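PDB 5EJJ: Ufm1-specific protease from Caenorhabditis elegans, which cleaves the peptide bond at the C-terminal glycine of the ubiquitin-like modifier Ufm1, acting as a thiol protease that removes it from target proteins. Local coordinates for residues 375-387 against 399-411. Sequence-based numbering, arbitrary orientation.
Sequences VNGPYNYHHYMQD and RSFQTIWSWFILN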
ATOM      1  N   VAL A 375      -7.680   1.192  13.364  1.00 41.93           N
ATOM      2  CA  VAL A 375      -7.854   0.055  12.476  1.00 39.43           C
ATOM      3  C   VAL A 375      -6.545  -0.201  11.735  1.00 37.99           C
ATOM      4  O   VAL A 375      -5.782   0.720  11.471  1.00 37.11           O
ATOM      5  CB  VAL A 375      -9.013   0.303  11.479  1.00 38.36           C
ATOM      6  CG1 VAL A 375      -8.612   1.312  10.422  1.00 40.67           C
ATOM      7  CG2 VAL A 375      -9.460  -0.993  10.835  1.00 36.00           C
ATOM      8  N   ASN A 376      -6.296  -1.462  11.403  1.00 40.81           N
ATOM      9  CA  ASN A 376      -4.987  -1.897  10.922  1.00 38.87           C
ATOM     10  C   ASN A 376      -4.636  -1.619   9.463  1.00 36.34           C
ATOM     11  O   ASN A 376      -3.595  -1.030   9.192  1.00 49.16           O
ATOM     12  CB  ASN A 376      -4.799  -3.377  11.198  1.00 45.34           C
ATOM     13  CG  ASN A 376      -3.369  -3.798  11.071  1.00 55.37           C
ATOM     14  OD1 ASN A 376      -3.068  -4.858  10.512  1.00 64.74           O
ATOM     15  ND2 ASN A 376      -2.461  -2.961  11.574  1.00 47.84           N
ATOM     16  N   GLY A 377      -5.463  -2.070   8.529  1.00 27.64           N
ATOM     17  CA  GLY A 377      -5.214  -1.805   7.116  1.00 28.37           C
ATOM     18  C   GLY A 377      -6.127  -0.747   6.509  1.00 30.78           C
ATOM     19  O   GLY A 377      -6.655   0.099   7.227  1.00 40.42           O
ATOM     20  N   PRO A 378      -6.309  -0.773   5.177  1.00 33.73           N
ATOM     21  CA  PRO A 378      -7.286   0.084   4.471  1.00 39.25           C
ATOM     22  C   PRO A 378      -8.693  -0.553   4.300  1.00 31.45           C
ATOM     23  O   PRO A 378      -8.829  -1.771   4.400  1.00 27.68           O
ATOM     24  CB  PRO A 378      -6.636   0.263   3.094  1.00 29.32           C
ATOM     25  CG  PRO A 378      -6.002  -1.048   2.861  1.00 27.70           C
ATOM     26  CD  PRO A 378      -5.433  -1.476   4.225  1.00 26.79           C
ATOM     27  N   TYR A 379      -9.696   0.276   4.013  1.00 29.76           N
ATOM     28  CA  TYR A 379     -11.089  -0.149   3.837  1.00 33.24           C
ATOM     29  C   TYR A 379     -11.770   0.918   2.975  1.00 39.54           C
ATOM     30  O   TYR A 379     -11.193   1.980   2.751  1.00 41.03           O
ATOM     31  CB  TYR A 379     -11.797  -0.213   5.200  1.00 34.49           C
ATOM     32  CG  TYR A 379     -11.735   1.120   5.903  1.00 33.76           C
ATOM     33  CD1 TYR A 379     -12.719   2.075   5.709  1.00 34.51           C
ATOM     34  CD2 TYR A 379     -10.654   1.447   6.704  1.00 38.74           C
ATOM     35  CE1 TYR A 379     -12.641   3.305   6.308  1.00 42.62           C
ATOM     36  CE2 TYR A 379     -10.563   2.680   7.317  1.00 43.18           C
ATOM     37  CZ  TYR A 379     -11.559   3.613   7.115  1.00 45.02           C
ATOM     38  OH  TYR A 379     -11.469   4.850   7.722  1.00 45.03           O
ATOM     39  N   ASN A 380     -12.997   0.663   2.517  1.00 39.96           N
ATOM     40  CA  ASN A 380     -13.808   1.714   1.877  1.00 45.68           C
ATOM     41  C   ASN A 380     -14.980   2.169   2.745  1.00 52.64           C
ATOM     42  O   ASN A 380     -15.363   1.493   3.696  1.00 50.90           O
ATOM     43  CB  ASN A 380     -14.347   1.286   0.509  1.00 46.43           C
ATOM     44  CG  ASN A 380     -13.284   1.283  -0.570  1.00 50.77           C
ATOM     45  OD1 ASN A 380     -12.484   2.222  -0.677  1.00 54.35           O
ATOM     46  ND2 ASN A 380     -13.262   0.216  -1.379  1.00 41.86           N
ATOM     47  N   TYR A 381     -15.556   3.313   2.394  1.00 60.06           N
ATOM     48  CA  TYR A 381     -16.685   3.873   3.125  1.00 56.70           C
ATOM     49  C   TYR A 381     -17.975   3.627   2.357  1.00 61.86           C
ATOM     50  O   TYR A 381     -18.239   4.300   1.365  1.00 67.01           O
ATOM     51  CB  TYR A 381     -16.481   5.375   3.303  1.00 58.41           C
ATOM     52  CG  TYR A 381     -17.550   6.078   4.110  1.00 68.46           C
ATOM     53  CD1 TYR A 381     -18.417   5.366   4.932  1.00 71.12           C
ATOM     54  CD2 TYR A 381     -17.693   7.459   4.045  1.00 67.20           C
ATOM     55  CE1 TYR A 381     -19.395   6.006   5.661  1.00 71.29           C
ATOM     56  CE2 TYR A 381     -18.661   8.107   4.773  1.00 75.17           C
ATOM     57  CZ  TYR A 381     -19.512   7.379   5.580  1.00 76.84           C
ATOM     58  OH  TYR A 381     -20.485   8.026   6.309  1.00 79.29           O
ATOM     59  N   HIS A 382     -18.775   2.666   2.814  1.00 60.48           N
ATOM     60  CA  HIS A 382     -20.104   2.447   2.252  1.00 62.79           C
ATOM     61  C   HIS A 382     -21.168   3.081   3.146  1.00 68.78           C
ATOM     62  O   HIS A 382     -20.981   3.211   4.358  1.00 67.42           O
ATOM     63  CB  HIS A 382     -20.396   0.960   2.094  1.00 57.31           C
ATOM     64  CG  HIS A 382     -19.351   0.217   1.327  1.00 59.12           C
ATOM     65  ND1 HIS A 382     -19.610  -0.391   0.115  1.00 59.45           N
ATOM     66  CD2 HIS A 382     -18.049  -0.032   1.603  1.00 55.66           C
ATOM     67  CE1 HIS A 382     -18.514  -0.985  -0.319  1.00 51.96           C
ATOM     68  NE2 HIS A 382     -17.550  -0.779   0.563  1.00 55.70           N
ATOM     69  N   HIS A 383     -22.289   3.453   2.534  1.00 76.47           N
ATOM     70  CA  HIS A 383     -23.347   4.208   3.204  1.00 80.11           C
ATOM     71  C   HIS A 383     -24.682   4.128   2.448  1.00 80.89           C
ATOM     72  O   HIS A 383     -24.839   3.343   1.511  1.00 72.48           O
ATOM     73  CB  HIS A 383     -22.923   5.665   3.346  1.00 81.73           C
ATOM     74  CG  HIS A 383     -22.148   6.170   2.167  1.00 84.19           C
ATOM     75  ND1 HIS A 383     -22.604   6.043   0.877  1.00 82.90           N
ATOM     76  CD2 HIS A 383     -20.938   6.773   2.087  1.00 84.55           C
ATOM     77  CE1 HIS A 383     -21.708   6.548   0.042  1.00 89.38           C
ATOM     78  NE2 HIS A 383     -20.696   7.010   0.753  1.00 91.32           N
ATOM     79  N   TYR A 384     -25.638   4.956   2.856  1.00 85.12           N
ATOM     80  CA  TYR A 384     -26.939   5.032   2.188  1.00 87.53           C
ATOM     81  C   TYR A 384     -26.807   5.568   0.751  1.00 90.24           C
ATOM     82  O   TYR A 384     -25.777   6.131   0.391  1.00 90.07           O
ATOM     83  CB  TYR A 384     -27.895   5.926   3.000  1.00 88.11           C
ATOM     84  CG  TYR A 384     -28.441   5.298   4.266  1.00 78.45           C
ATOM     85  CD1 TYR A 384     -28.268   3.945   4.525  1.00 79.41           C
ATOM     86  CD2 TYR A 384     -29.147   6.055   5.194  1.00 76.59           C
ATOM     87  CE1 TYR A 384     -28.775   3.358   5.675  1.00 76.59           C
ATOM     88  CE2 TYR A 384     -29.661   5.477   6.351  1.00 78.66           C
ATOM     89  CZ  TYR A 384     -29.470   4.123   6.584  1.00 76.98           C
ATOM     90  OH  TYR A 384     -29.971   3.524   7.722  1.00 77.01           O
ATOM     91  N   MET A 385     -27.847   5.377  -0.063  1.00 93.39           N
ATOM     92  CA  MET A 385     -27.941   5.977  -1.407  1.00 96.68           C
ATOM     93  C   MET A 385     -26.727   5.721  -2.316  1.00 89.89           C
ATOM     94  O   MET A 385     -26.293   6.614  -3.048  1.00 85.69           O
ATOM     95  CB  MET A 385     -28.199   7.491  -1.310  1.00 96.79           C
ATOM     96  CG  MET A 385     -29.139   7.927  -0.177  1.00 95.74           C
ATOM     97  SD  MET A 385     -30.680   6.986  -0.022  1.00 94.95           S
ATOM     98  CE  MET A 385     -31.496   7.934   1.260  1.00 86.15           C
ATOM     99  N   GLN A 386     -26.196   4.502  -2.278  1.00 86.89           N
ATOM    100  CA  GLN A 386     -24.925   4.218  -2.934  1.00 86.05           C
ATOM    101  C   GLN A 386     -25.054   3.460  -4.253  1.00 94.03           C
ATOM    102  O   GLN A 386     -24.835   4.032  -5.325  1.00 99.51           O
ATOM    103  CB  GLN A 386     -23.971   3.481  -1.984  1.00 83.31           C
ATOM    104  CG  GLN A 386     -22.511   3.898  -2.148  1.00 79.78           C
ATOM    105  CD  GLN A 386     -21.573   3.169  -1.208  1.00 73.55           C
ATOM    106  OE1 GLN A 386     -20.630   3.757  -0.683  1.00 70.19           O
ATOM    107  NE2 GLN A 386     -21.818   1.877  -1.002  1.00 71.52           N
ATOM    108  N   ASP A 387     -25.408   2.181  -4.184  1.00 87.86           N
ATOM    109  CA  ASP A 387     -25.453   1.346  -5.385  1.00 87.09           C
ATOM    110  C   ASP A 387     -26.687   1.639  -6.236  1.00 91.81           C
ATOM    111  O   ASP A 387     -27.213   0.744  -6.904  1.00 89.98           O
ATOM    112  CB  ASP A 387     -25.415  -0.138  -5.015  1.00 87.76           C
ATOM    113  CG  ASP A 387     -24.397  -0.442  -3.934  1.00 89.30           C
ATOM    114  OD1 ASP A 387     -23.371   0.279  -3.879  1.00 84.11           O
ATOM    115  OD2 ASP A 387     -24.627  -1.391  -3.138  1.00 83.66           O
ATOM    116  N   ARG A 399     -24.569  -1.604   5.211  1.00 54.02           N
ATOM    117  CA  ARG A 399     -23.469  -0.735   4.856  1.00 55.36           C
ATOM    118  C   ARG A 399     -22.231  -1.045   5.692  1.00 55.67           C
ATOM    119  O   ARG A 399     -21.125  -1.144   5.149  1.00 55.06           O
ATOM    120  CB  ARG A 399     -23.894   0.731   5.003  1.00 59.65           C
ATOM    121  CG  ARG A 399     -25.081   1.098   4.119  1.00 60.33           C
ATOM    122  CD  ARG A 399     -24.953   0.401   2.772  1.00 65.26           C
ATOM    123  NE  ARG A 399     -25.767   1.004   1.722  1.00 71.36           N
ATOM    124  CZ  ARG A 399     -25.532   0.843   0.422  1.00 73.80           C
ATOM    125  NH1 ARG A 399     -24.498   0.114   0.016  1.00 71.62           N
ATOM    126  NH2 ARG A 399     -26.317   1.428  -0.474  1.00 81.20           N
ATOM    127  N   SER A 400     -22.415  -1.210   7.003  1.00 52.12           N
ATOM    128  CA  SER A 400     -21.303  -1.563   7.880  1.00 48.40           C
ATOM    129  C   SER A 400     -20.761  -2.925   7.518  1.00 45.54           C
ATOM    130  O   SER A 400     -19.569  -3.191   7.668  1.00 45.79           O
ATOM    131  CB  SER A 400     -21.723  -1.566   9.342  1.00 47.17           C
ATOM    132  OG  SER A 400     -21.741  -0.247   9.828  1.00 55.40           O
ATOM    133  N   PHE A 401     -21.647  -3.790   7.051  1.00 45.50           N
ATOM    134  CA  PHE A 401     -21.232  -5.104   6.606  1.00 46.10           C
ATOM    135  C   PHE A 401     -20.341  -4.938   5.390  1.00 43.16           C
ATOM    136  O   PHE A 401     -19.310  -5.601   5.262  1.00 39.86           O
ATOM    137  CB  PHE A 401     -22.441  -5.952   6.240  1.00 45.21           C
ATOM    138  CG  PHE A 401     -22.084  -7.214   5.557  1.00 37.70           C
ATOM    139  CD1 PHE A 401     -21.658  -8.312   6.289  1.00 39.81           C
ATOM    140  CD2 PHE A 401     -22.151  -7.306   4.188  1.00 37.08           C
ATOM    141  CE1 PHE A 401     -21.320  -9.495   5.672  1.00 43.39           C
ATOM    142  CE2 PHE A 401     -21.807  -8.483   3.555  1.00 47.99           C
ATOM    143  CZ  PHE A 401     -21.388  -9.585   4.304  1.00 48.80           C
ATOM    144  N   GLN A 402     -20.756  -4.043   4.503  1.00 44.39           N
ATOM    145  CA  GLN A 402     -20.022  -3.759   3.279  1.00 46.24           C
ATOM    146  C   GLN A 402     -18.639  -3.161   3.564  1.00 44.35           C
ATOM    147  O   GLN A 402     -17.627  -3.588   2.984  1.00 39.74           O
ATOM    148  CB  GLN A 402     -20.857  -2.862   2.356  1.00 46.81           C
ATOM    149  CG  GLN A 402     -21.985  -3.610   1.646  1.00 42.65           C
ATOM    150  CD  GLN A 402     -22.774  -2.715   0.717  1.00 51.00           C
ATOM    151  OE1 GLN A 402     -22.872  -1.509   0.946  1.00 52.44           O
ATOM    152  NE2 GLN A 402     -23.336  -3.296  -0.349  1.00 54.06           N
ATOM    153  N   THR A 403     -18.596  -2.184   4.464  1.00 41.69           N
ATOM    154  CA  THR A 403     -17.324  -1.675   4.942  1.00 36.28           C
ATOM    155  C   THR A 403     -16.443  -2.818   5.442  1.00 32.61           C
ATOM    156  O   THR A 403     -15.353  -3.012   4.944  1.00 36.49           O
ATOM    157  CB  THR A 403     -17.500  -0.629   6.036  1.00 38.60           C
ATOM    158  OG1 THR A 403     -18.133   0.535   5.486  1.00 44.30           O
ATOM    159  CG2 THR A 403     -16.147  -0.249   6.611  1.00 35.84           C
ATOM    160  N   ILE A 404     -16.922  -3.610   6.387  1.00 32.03           N
ATOM    161  CA  ILE A 404     -16.128  -4.742   6.856  1.00 31.57           C
ATOM    162  C   ILE A 404     -15.678  -5.619   5.695  1.00 32.02           C
ATOM    163  O   ILE A 404     -14.592  -6.197   5.719  1.00 30.65           O
ATOM    164  CB  ILE A 404     -16.898  -5.588   7.899  1.00 32.97           C
ATOM    165  CG1 ILE A 404     -17.204  -4.746   9.131  1.00 30.62           C
ATOM    166  CG2 ILE A 404     -16.106  -6.820   8.330  1.00 25.92           C
ATOM    167  CD1 ILE A 404     -18.054  -5.455  10.118  1.00 31.06           C
ATOM    168  N   TRP A 405     -16.499  -5.705   4.657  1.00 36.67           N
ATOM    169  CA  TRP A 405     -16.155  -6.570   3.536  1.00 37.50           C
ATOM    170  C   TRP A 405     -15.007  -5.950   2.774  1.00 35.54           C
ATOM    171  O   TRP A 405     -13.995  -6.608   2.515  1.00 33.79           O
ATOM    172  CB  TRP A 405     -17.343  -6.798   2.597  1.00 43.20           C
ATOM    173  CG  TRP A 405     -17.080  -7.866   1.562  1.00 45.42           C
ATOM    174  CD1 TRP A 405     -16.292  -7.753   0.461  1.00 45.18           C
ATOM    175  CD2 TRP A 405     -17.603  -9.203   1.543  1.00 46.65           C
ATOM    176  NE1 TRP A 405     -16.288  -8.929  -0.245  1.00 48.50           N
ATOM    177  CE2 TRP A 405     -17.086  -9.837   0.399  1.00 47.00           C
ATOM    178  CE3 TRP A 405     -18.467  -9.920   2.375  1.00 51.61           C
ATOM    179  CZ2 TRP A 405     -17.396 -11.153   0.065  1.00 48.48           C
ATOM    180  CZ3 TRP A 405     -18.779 -11.229   2.038  1.00 53.58           C
ATOM    181  CH2 TRP A 405     -18.247 -11.829   0.890  1.00 49.20           C
ATOM    182  N   SER A 406     -15.166  -4.677   2.433  1.00 33.90           N
ATOM    183  CA  SER A 406     -14.162  -3.974   1.658  1.00 31.23           C
ATOM    184  C   SER A 406     -12.791  -4.078   2.324  1.00 29.74           C
ATOM    185  O   SER A 406     -11.769  -4.187   1.643  1.00 30.47           O
ATOM    186  CB  SER A 406     -14.563  -2.518   1.455  1.00 33.05           C
ATOM    187  OG  SER A 406     -14.243  -1.737   2.589  1.00 35.16           O
ATOM    188  N   TRP A 407     -12.764  -4.074   3.651  1.00 26.51           N
ATOM    189  CA  TRP A 407     -11.493  -4.220   4.348  1.00 25.88           C
ATOM    190  C   TRP A 407     -10.857  -5.549   3.995  1.00 24.95           C
ATOM    191  O   TRP A 407      -9.645  -5.634   3.865  1.00 26.38           O
ATOM    192  CB  TRP A 407     -11.656  -4.095   5.858  1.00 23.64           C
ATOM    193  CG  TRP A 407     -10.391  -4.199   6.650  1.00 19.25           C
ATOM    194  CD1 TRP A 407      -9.725  -3.178   7.239  1.00 21.74           C
ATOM    195  CD2 TRP A 407      -9.659  -5.393   6.973  1.00 19.06           C
ATOM    196  NE1 TRP A 407      -8.613  -3.651   7.899  1.00 19.57           N
ATOM    197  CE2 TRP A 407      -8.552  -5.009   7.747  1.00 17.07           C
ATOM    198  CE3 TRP A 407      -9.827  -6.748   6.678  1.00 21.07           C
ATOM    199  CZ2 TRP A 407      -7.624  -5.924   8.228  1.00 18.20           C
ATOM    200  CZ3 TRP A 407      -8.886  -7.658   7.161  1.00 20.60           C
ATOM    201  CH2 TRP A 407      -7.811  -7.241   7.927  1.00 16.25           C
ATOM    202  N   PHE A 408     -11.665  -6.587   3.825  1.00 27.42           N
ATOM    203  CA  PHE A 408     -11.111  -7.905   3.510  1.00 29.13           C
ATOM    204  C   PHE A 408     -10.543  -8.052   2.078  1.00 28.85           C
ATOM    205  O   PHE A 408      -9.641  -8.876   1.843  1.00 27.08           O
ATOM    206  CB  PHE A 408     -12.097  -9.030   3.872  1.00 28.48           C
ATOM    207  CG  PHE A 408     -12.054  -9.419   5.328  1.00 29.41           C
ATOM    208  CD1 PHE A 408     -12.920  -8.834   6.243  1.00 27.66           C
ATOM    209  CD2 PHE A 408     -11.128 -10.357   5.785  1.00 26.74           C
ATOM    210  CE1 PHE A 408     -12.865  -9.181   7.585  1.00 28.56           C
ATOM    211  CE2 PHE A 408     -11.063 -10.710   7.130  1.00 27.67           C
ATOM    212  CZ  PHE A 408     -11.929 -10.118   8.031  1.00 31.67           C
ATOM    213  N   ILE A 409     -11.039  -7.267   1.124  1.00 23.55           N
ATOM    214  CA  ILE A 409     -10.386  -7.297  -0.172  1.00 27.63           C
ATOM    215  C   ILE A 409      -9.162  -6.388  -0.174  1.00 32.74           C
ATOM    216  O   ILE A 409      -8.047  -6.832  -0.484  1.00 32.04           O
ATOM    217  CB  ILE A 409     -11.336  -7.056  -1.367  1.00 33.72           C
ATOM    218  CG1 ILE A 409     -12.197  -5.822  -1.170  1.00 33.68           C
ATOM    219  CG2 ILE A 409     -12.275  -8.252  -1.545  1.00 41.06           C
ATOM    220  CD1 ILE A 409     -13.568  -5.955  -1.873  1.00 36.67           C
ATOM    221  N   LEU A 410      -9.339  -5.145   0.263  1.00 31.45           N
ATOM    222  CA  LEU A 410      -8.229  -4.191   0.313  1.00 23.97           C
ATOM    223  C   LEU A 410      -7.047  -4.654   1.169  1.00 26.92           C
ATOM    224  O   LEU A 410      -6.025  -3.965   1.241  1.00 28.64           O
ATOM    225  CB  LEU A 410      -8.713  -2.822   0.784  1.00 26.00           C
ATOM    226  CG  LEU A 410      -9.129  -1.911  -0.371  1.00 28.53           C
ATOM    227  CD1 LEU A 410      -9.965  -2.671  -1.365  1.00 30.50           C
ATOM    228  CD2 LEU A 410      -9.888  -0.689   0.100  1.00 33.23           C
ATOM    229  N   ASN A 411      -7.178  -5.816   1.810  1.00 25.28           N
ATOM    230  CA  ASN A 411      -6.131  -6.333   2.681  1.00 20.74           C
ATOM    231  C   ASN A 411      -5.625  -7.698   2.264  1.00 22.37           C
ATOM    232  O   ASN A 411      -4.760  -8.281   2.933  1.00 20.29           O
ATOM    233  CB  ASN A 411      -6.571  -6.308   4.134  1.00 18.27           C
ATOM    234  CG  ASN A 411      -6.473  -4.909   4.736  1.00 21.89           C
ATOM    235  OD1 ASN A 411      -5.519  -4.593   5.457  1.00 22.25           O
ATOM    236  ND2 ASN A 411      -7.442  -4.052   4.409  1.00 20.35           N
TER
HETATM  237  O   HOH W   1      -3.784  -5.499   7.859  1.00 32.42           O
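Ser406 OG receives the backbone N-H of Asn380 along a nearly straight hydrogen bond of 2.7 Å (170°) while donating to Thr403 O within its own helix, a worked example of how a helical serine can tie down an extended loop. Its chi1 of 81° sets OG between the backbone N and the carbonyl carbon, where it serves both partners. A weak hydrogen bond lies farther along, where Asn411 ND2 reaches Pro378 O at 2.7 Å, poorly angled, and also bonds to Trp407 O. One water donates to both Asn376 OD1 and Asn411 OD1.

Charge enters at the other end. Asp387 OD2 approaches the edge of the Arg399 guanidinium, forming a weak salt bridge to NH1 at 3.5 Å, with the two planes 76° apart; Asp391 forms a second salt bridge through NE. An alanine in place of Arg399 would probably leave the carboxylates of Asp387 and Asp391 without this cationic mate.

Apolar packing runs along the same interface. The His382 ring takes Gln402 CB over one face in a CH-pi contact, 3.7 Å from the ring centroid, while Ser406 CB lies at its edge. Farther along, Pro378 CG rests on Leu410 CB at 3.8 Å, and Tyr379 CB meets the edge of the Trp407 ring.

Within the papain-like C78 domain, the 375-387 loop leaves strand 371-374 and runs along helix 396-409, whose start carries the probable catalytic Cys396. Tyr384 lies beside Cys396 and the probable active-site His522; Tyr379 and Tyr381 touch strand 514-519, their hydroxyls bonding to His360 and Asp520, whereas Phe401 and Trp405 pack on helix 447-457.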